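Local coordinates for protein wsv230 (Shrimp white spot syndrome virus, PDB 2GJ2) that is a nonstructural viral protein of unknown function with a ferredoxin fold and specific metal-binding sites, occupied here by cadmium ions, at residues A[5-10]-A[55-61]. Residues are numbered along the deposited sequence; the frame is centred on the assembly and turned at random.
Sequences ATFQTD and TFVLNGG
Two pairs of backbone hydrogen bonds fix the register of strands 7-9 and 56-58, which run antiparallel at 173° with their axes 5.0 Å apart. Phe7 N donates to Leu58 O (3.0 Å) and Leu58 N to Phe7 O (3.1 Å); two residues along, Phe56 N reaches Thr9 O at 3.0 Å and Thr9 N reaches Phe56 O at 3.3 Å. Between them Gln8 and Val57 form the non-hydrogen-bonded pair, CA atoms 4.8 Å apart. Beyond Thr9, a very short side-chain bond of 2.5 Å from Thr55 OG1 to Asp10 OD1 joins the loop residues flanking the strands, Asp10 just after 7-9 and Thr55 just before 56-58; both residues adopt m rotamers. Leu58 to Gly61 makes a type I turn, Gly61 N bonding Leu58 O at 3.1 Å, and the positive phi of Gly61 (91°) with psi -172° calls for glycine. In this ferredoxin fold the pair forms a short two-stranded sheet beside the four-stranded antiparallel one, with the turn leading into helix 62-69. Phe7, Thr9, Phe56 and Leu58 share one face. With chi1 t in both phenylalanines, Phe7 CE2 meets Phe56 CD2 edge to edge at 3.8 Å, while Phe7 CD2 lies 4.0 Å from Leu58 CD1. Phe56 also meets the rings of Phe13 and Phe30, Leu58 packs on Leu65, and Phe7 touches Ile76. Gln8 and Val57 occupy the exposed opposite face.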
loop_
_atom_site.group_PDB
_atom_site.type_symbol
_atom_site.label_atom_id
_atom_site.label_comp_id
_atom_site.label_asym_id
_atom_site.label_seq_id
_atom_site.Cartn_x
_atom_site.Cartn_y
_atom_site.Cartn_z
ATOM N N ALA A 5 25.317 0.382 -12.889
ATOM C CA ALA A 5 23.892 0.216 -13.285
ATOM C C ALA A 5 23.022 -0.104 -12.069
ATOM O O ALA A 5 22.406 -1.166 -11.998
ATOM C CB ALA A 5 23.764 -0.895 -14.343
ATOM N N THR A 6 22.987 0.813 -11.105
ATOM C CA THR A 6 22.173 0.626 -9.909
ATOM C C THR A 6 20.874 1.406 -10.063
ATOM O O THR A 6 20.886 2.582 -10.448
ATOM C CB THR A 6 22.900 1.123 -8.630
ATOM O OG1 THR A 6 23.981 0.239 -8.320
ATOM C CG2 THR A 6 21.939 1.170 -7.440
ATOM N N PHE A 7 19.758 0.737 -9.782
ATOM C CA PHE A 7 18.439 1.366 -9.857
ATOM C C PHE A 7 17.900 1.593 -8.453
ATOM O O PHE A 7 17.985 0.707 -7.594
ATOM C CB PHE A 7 17.437 0.493 -10.617
ATOM C CG PHE A 7 16.009 0.985 -10.512
ATOM C CD1 PHE A 7 15.560 2.042 -11.302
ATOM C CD2 PHE A 7 15.132 0.432 -9.579
ATOM C CE1 PHE A 7 14.265 2.546 -11.165
ATOM C CE2 PHE A 7 13.843 0.930 -9.434
ATOM C CZ PHE A 7 13.411 1.996 -10.233
ATOM N N GLN A 8 17.341 2.777 -8.230
ATOM C CA GLN A 8 16.777 3.111 -6.931
ATOM C C GLN A 8 15.590 4.052 -7.007
ATOM O O GLN A 8 15.594 5.049 -7.753
ATOM C CB GLN A 8 17.827 3.741 -6.020
ATOM C CG GLN A 8 18.781 2.750 -5.387
ATOM C CD GLN A 8 19.592 3.359 -4.255
ATOM O OE1 GLN A 8 20.409 2.680 -3.629
ATOM N NE2 GLN A 8 19.368 4.644 -3.983
ATOM N N THR A 9 14.577 3.725 -6.207
ATOM C CA THR A 9 13.367 4.520 -6.114
ATOM C C THR A 9 12.894 4.493 -4.673
ATOM O O THR A 9 12.925 3.458 -4.023
ATOM C CB THR A 9 12.252 3.965 -7.033
ATOM O OG1 THR A 9 11.062 4.752 -6.886
ATOM C CG2 THR A 9 11.955 2.517 -6.690
ATOM N N ASP A 10 12.480 5.646 -4.175
ATOM C CA ASP A 10 11.975 5.754 -2.821
ATOM C C ASP A 10 10.458 5.684 -2.877
ATOM O O ASP A 10 9.792 5.566 -1.844
ATOM C CB ASP A 10 12.388 7.086 -2.206
ATOM C CG ASP A 10 13.829 7.108 -1.794
ATOM O OD1 ASP A 10 14.171 6.416 -0.812
ATOM O OD2 ASP A 10 14.622 7.813 -2.454
ATOM N N THR A 55 13.765 2.150 0.798
ATOM C CA THR A 55 14.334 2.425 -0.506
ATOM C C THR A 55 14.455 1.095 -1.262
ATOM O O THR A 55 15.015 0.127 -0.744
ATOM C CB THR A 55 15.736 3.086 -0.364
ATOM O OG1 THR A 55 15.593 4.502 -0.199
ATOM C CG2 THR A 55 16.592 2.803 -1.575
ATOM N N PHE A 56 13.905 1.039 -2.470
ATOM C CA PHE A 56 13.999 -0.174 -3.273
ATOM C C PHE A 56 15.276 -0.091 -4.110
ATOM O O PHE A 56 15.455 0.868 -4.867
ATOM C CB PHE A 56 12.804 -0.302 -4.201
ATOM C CG PHE A 56 12.874 -1.495 -5.091
ATOM C CD1 PHE A 56 12.548 -2.758 -4.601
ATOM C CD2 PHE A 56 13.316 -1.365 -6.417
ATOM C CE1 PHE A 56 12.661 -3.887 -5.416
ATOM C CE2 PHE A 56 13.434 -2.484 -7.247
ATOM C CZ PHE A 56 13.108 -3.752 -6.747
ATOM N N VAL A 57 16.150 -1.094 -3.972
ATOM C CA VAL A 57 17.438 -1.120 -4.681
ATOM C C VAL A 57 17.770 -2.405 -5.432
ATOM O O VAL A 57 17.773 -3.487 -4.849
ATOM C CB VAL A 57 18.625 -0.880 -3.711
ATOM C CG1 VAL A 57 18.610 0.525 -3.181
ATOM C CG2 VAL A 57 18.543 -1.856 -2.562
ATOM N N LEU A 58 18.072 -2.257 -6.723
ATOM C CA LEU A 58 18.465 -3.361 -7.608
ATOM C C LEU A 58 19.887 -3.004 -8.032
ATOM O O LEU A 58 20.097 -2.078 -8.826
ATOM C CB LEU A 58 17.576 -3.417 -8.856
ATOM C CG LEU A 58 16.131 -3.907 -8.754
ATOM C CD1 LEU A 58 15.387 -3.535 -10.026
ATOM C CD2 LEU A 58 16.094 -5.407 -8.539
ATOM N N ASN A 59 20.864 -3.722 -7.491
ATOM C CA ASN A 59 22.249 -3.436 -7.819
ATOM C C ASN A 59 22.531 -3.580 -9.315
ATOM O O ASN A 59 23.349 -2.848 -9.871
ATOM C CB ASN A 59 23.184 -4.340 -7.006
ATOM C CG ASN A 59 23.165 -4.014 -5.514
ATOM O OD1 ASN A 59 22.454 -4.652 -4.730
ATOM N ND2 ASN A 59 23.939 -3.005 -5.120
ATOM N N GLY A 60 21.824 -4.500 -9.962
ATOM C CA GLY A 60 22.023 -4.730 -11.378
ATOM C C GLY A 60 21.291 -3.804 -12.330
ATOM O O GLY A 60 21.555 -3.807 -13.536
ATOM N N GLY A 61 20.384 -2.996 -11.800
ATOM C CA GLY A 61 19.619 -2.100 -12.649
ATOM C C GLY A 61 18.360 -2.831 -13.051
ATOM O O GLY A 61 18.096 -3.913 -12.549
#